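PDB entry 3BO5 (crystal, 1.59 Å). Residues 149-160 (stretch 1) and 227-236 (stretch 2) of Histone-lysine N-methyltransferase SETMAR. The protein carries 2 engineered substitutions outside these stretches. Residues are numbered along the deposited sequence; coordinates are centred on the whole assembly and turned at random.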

# COMPACT_ATOMS: atom_id res chain seq x y z
N GLY A 149 11.53 2.86 -8.16
CA GLY A 149 11.72 1.59 -7.52
C GLY A 149 11.72 1.63 -6.02
O GLY A 149 11.58 0.59 -5.39
N ARG A 150 11.87 2.79 -5.43
CA ARG A 150 11.96 2.91 -3.98
C ARG A 150 10.60 2.68 -3.31
O ARG A 150 9.53 3.01 -3.87
CB ARG A 150 12.49 4.29 -3.59
CG ARG A 150 14.03 4.34 -3.82
CD ARG A 150 14.87 3.46 -2.85
NE ARG A 150 14.72 3.90 -1.47
CZ ARG A 150 15.22 5.00 -0.93
NH1 ARG A 150 16.09 5.72 -1.64
NH2 ARG A 150 14.91 5.36 0.32
N PHE A 151 10.63 2.04 -2.13
CA PHE A 151 9.40 1.83 -1.37
C PHE A 151 8.90 3.15 -0.90
O PHE A 151 9.64 3.95 -0.31
CB PHE A 151 9.73 0.94 -0.14
CG PHE A 151 8.58 0.83 0.83
CD1 PHE A 151 7.40 0.16 0.40
CD2 PHE A 151 8.66 1.38 2.10
CE1 PHE A 151 6.25 0.05 1.33
CE2 PHE A 151 7.55 1.31 2.98
CZ PHE A 151 6.36 0.62 2.60
N VAL A 152 7.61 3.34 -1.07
CA VAL A 152 6.99 4.60 -0.71
C VAL A 152 6.16 4.46 0.58
O VAL A 152 6.47 5.04 1.60
CB VAL A 152 6.15 5.12 -1.87
CG1 VAL A 152 5.35 6.36 -1.48
CG2 VAL A 152 7.16 5.56 -2.98
N CYS A 153 5.13 3.62 0.52
CA CYS A 153 4.36 3.37 1.74
C CYS A 153 3.49 2.14 1.56
O CYS A 153 3.29 1.69 0.44
CB CYS A 153 3.50 4.59 2.15
SG CYS A 153 2.20 4.95 0.95
N GLU A 154 3.02 1.60 2.68
CA GLU A 154 1.94 0.57 2.58
C GLU A 154 0.59 1.21 2.45
O GLU A 154 0.37 2.37 2.70
CB GLU A 154 1.86 -0.29 3.87
CG GLU A 154 3.02 -1.15 4.04
CD GLU A 154 2.89 -1.99 5.32
OE1 GLU A 154 3.92 -2.14 5.99
OE2 GLU A 154 1.76 -2.49 5.67
N TYR A 155 -0.35 0.35 2.01
CA TYR A 155 -1.77 0.65 2.21
C TYR A 155 -2.19 -0.32 3.31
O TYR A 155 -2.37 -1.52 3.09
CB TYR A 155 -2.48 0.35 0.88
CG TYR A 155 -3.87 0.97 0.78
CD1 TYR A 155 -4.08 2.32 0.46
CD2 TYR A 155 -4.99 0.15 1.04
CE1 TYR A 155 -5.32 2.90 0.40
CE2 TYR A 155 -6.30 0.72 0.98
CZ TYR A 155 -6.45 2.07 0.66
OH TYR A 155 -7.68 2.65 0.59
N ALA A 156 -2.34 0.26 4.52
CA ALA A 156 -2.53 -0.57 5.75
C ALA A 156 -3.79 -0.13 6.51
O ALA A 156 -4.10 1.01 6.56
CB ALA A 156 -1.28 -0.43 6.70
N GLY A 157 -4.52 -1.10 7.07
CA GLY A 157 -5.71 -0.75 7.86
C GLY A 157 -6.31 -2.01 8.39
O GLY A 157 -5.59 -2.94 8.71
N GLU A 158 -7.61 -1.96 8.68
CA GLU A 158 -8.21 -3.19 9.20
C GLU A 158 -8.26 -4.25 8.13
O GLU A 158 -8.67 -3.97 6.98
CB GLU A 158 -9.68 -2.90 9.56
CG GLU A 158 -9.86 -1.98 10.73
CD GLU A 158 -11.32 -1.76 11.02
OE1 GLU A 158 -11.88 -0.79 10.54
OE2 GLU A 158 -11.87 -2.66 11.69
N VAL A 159 -7.92 -5.45 8.53
CA VAL A 159 -8.01 -6.62 7.63
C VAL A 159 -9.36 -7.25 7.89
O VAL A 159 -9.68 -7.58 9.05
CB VAL A 159 -6.89 -7.61 7.93
CG1 VAL A 159 -7.00 -8.87 7.10
CG2 VAL A 159 -5.54 -6.89 7.58
N LEU A 160 -10.19 -7.36 6.86
CA LEU A 160 -11.63 -7.67 7.06
C LEU A 160 -11.92 -8.98 6.38
O LEU A 160 -11.29 -9.43 5.43
CB LEU A 160 -12.48 -6.64 6.35
CG LEU A 160 -12.38 -5.21 6.81
CD1 LEU A 160 -13.36 -4.28 6.05
CD2 LEU A 160 -12.60 -5.12 8.30
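Stretch 2 227-236: MVPKLALFAA

Stretch 2 runs as an extended strand from Lys230 to Ala235 and lies beside the strand of stretch 1 that contains Phe151 to Glu154 as its antiparallel neighbour. The N-to-C directions of the two strands make an angle of 154°, and their axes approach to 4.5 Å, a spacing consistent with the backbone hydrogen bonds described below. Together the stretches bury 687 Å² against each other.

Leu233 covers the most surface, 88 Å², and its backbone fixes the register. Leu233 N donates to Cys153 O at 2.8 Å, while Leu233 O accepts from Val152 N at 2.8 Å and, weakly, from Cys153 N at 3.4 Å. This double use of one carbonyl marks a beta bulge: Phe151 pairs with Phe234 (CA to CA 4.4 Å), yet Cys153, two residues on, pairs with Leu233 (CA to CA 5.4 Å), so stretch 1 spends one residue more than stretch 2. Val152 is that extra residue; its phi/psi of -106/-63° departs from extended values, and its side chain points toward stretch 2, with Val152 CG2 4.2 Å from Ala235 CB. The Leu233 side chain lies on the same sheet face as that of Cys153, with Leu233 CD1 4.3 Å from Cys153 SG and 4.1 Å from Tyr155 CB.

Tyr155, at 60 Å², comes next; Tyr155 N donates to Leu231 O at 2.8 Å, and Tyr155 CB packs 4.0 Å from Leu231 CB. Leu231 and Ala235, at 59 Å² each, follow just behind and carry the pairing to either side of Leu233. Leu231 O also receives a CA-H...O contact from Glu154 CA at 3.2 Å. Between these bonded positions Glu154 faces Ala232, CA to CA 4.4 Å, as a non-hydrogen-bonded pair. Ala235 N donates to Arg150 O at 2.8 Å with an N-H...O angle of 167°, and Ala235 O accepts from Gly149 N at 2.7 Å. Gly149 has a phi of 96°, where a CB would jam against the preceding carbonyl.

Phe151, Glu154, Ala232 and Phe234 share the other face. There the edge of the Phe151 ring turns toward the face of Phe234, centroids 5.7 Å apart and planes at 66°; Phe151 CE1 also reaches Ala232 CB at 3.9 Å.

Lys230 CD lies 3.5 Å from Glu154 OE2, and two waters add bridges here. One molecule donates to Glu154 OE2 at 2.7 Å and Tyr155 O at 2.9 Å while accepting from Leu231 N at 2.7 Å; a second donates to Glu154 OE2 at 2.7 Å and accepts from Lys230 NZ at 2.8 Å. Farther along, direct contact reduces to Val159 CG2 against Val228 CG1 at 4.0 Å.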

# COMPACT_ATOMS: atom_id res chain seq x y z
N MET A 227 0.95 -14.47 6.69
CA MET A 227 0.28 -14.78 5.44
C MET A 227 -0.55 -13.59 4.87
O MET A 227 -0.83 -13.55 3.68
CB MET A 227 -0.69 -15.96 5.64
CG MET A 227 -1.15 -16.50 4.37
SD MET A 227 0.13 -17.38 3.44
CE MET A 227 -0.77 -17.73 1.95
N VAL A 228 -0.96 -12.68 5.74
CA VAL A 228 -1.66 -11.46 5.31
C VAL A 228 -0.58 -10.53 4.68
O VAL A 228 0.34 -10.06 5.40
CB VAL A 228 -2.31 -10.73 6.43
CG1 VAL A 228 -3.13 -9.54 5.80
CG2 VAL A 228 -3.35 -11.71 7.07
N PRO A 229 -0.70 -10.29 3.39
CA PRO A 229 0.37 -9.49 2.78
C PRO A 229 0.31 -8.02 3.10
O PRO A 229 -0.75 -7.46 3.37
CB PRO A 229 0.11 -9.63 1.27
CG PRO A 229 -1.39 -9.67 1.20
CD PRO A 229 -1.69 -10.69 2.38
N LYS A 230 1.47 -7.38 3.13
CA LYS A 230 1.53 -5.96 3.11
C LYS A 230 1.27 -5.50 1.67
O LYS A 230 1.66 -6.17 0.72
CB LYS A 230 2.97 -5.57 3.48
CG LYS A 230 3.42 -6.15 4.78
CD LYS A 230 2.44 -5.89 5.94
CE LYS A 230 3.09 -6.38 7.25
NZ LYS A 230 1.96 -6.43 8.30
N LEU A 231 0.54 -4.39 1.54
CA LEU A 231 0.18 -3.86 0.22
C LEU A 231 1.14 -2.72 0.01
O LEU A 231 0.91 -1.60 0.44
CB LEU A 231 -1.27 -3.36 0.24
CG LEU A 231 -2.31 -4.46 0.54
CD1 LEU A 231 -3.71 -3.88 0.27
CD2 LEU A 231 -2.04 -5.77 -0.15
N ALA A 232 2.26 -3.06 -0.60
CA ALA A 232 3.42 -2.14 -0.58
C ALA A 232 3.45 -1.34 -1.85
O ALA A 232 3.46 -1.93 -2.92
CB ALA A 232 4.68 -3.00 -0.46
N LEU A 233 3.52 -0.00 -1.75
CA LEU A 233 3.50 0.85 -2.98
C LEU A 233 4.95 1.28 -3.18
O LEU A 233 5.60 1.77 -2.24
CB LEU A 233 2.67 2.13 -2.79
CG LEU A 233 1.22 1.62 -2.77
CD1 LEU A 233 0.40 1.89 -1.54
CD2 LEU A 233 0.54 1.70 -4.10
N PHE A 234 5.42 0.99 -4.40
CA PHE A 234 6.78 1.40 -4.83
C PHE A 234 6.69 2.41 -5.92
O PHE A 234 5.74 2.41 -6.72
CB PHE A 234 7.57 0.17 -5.35
CG PHE A 234 7.86 -0.87 -4.30
CD1 PHE A 234 9.07 -0.88 -3.63
CD2 PHE A 234 6.92 -1.87 -4.05
CE1 PHE A 234 9.33 -1.87 -2.67
CE2 PHE A 234 7.15 -2.82 -3.05
CZ PHE A 234 8.32 -2.84 -2.38
N ALA A 235 7.69 3.30 -5.99
CA ALA A 235 7.67 4.27 -7.08
C ALA A 235 7.88 3.57 -8.41
O ALA A 235 8.86 2.83 -8.56
CB ALA A 235 8.80 5.31 -6.85
N ALA A 236 6.97 3.83 -9.37
CA ALA A 236 7.03 3.18 -10.69
C ALA A 236 7.97 3.98 -11.64
O ALA A 236 8.33 3.51 -12.76
CB ALA A 236 5.67 3.11 -11.28
O HOH W 1 -0.09 -3.06 3.86
O HOH W 2 1.37 -3.65 8.12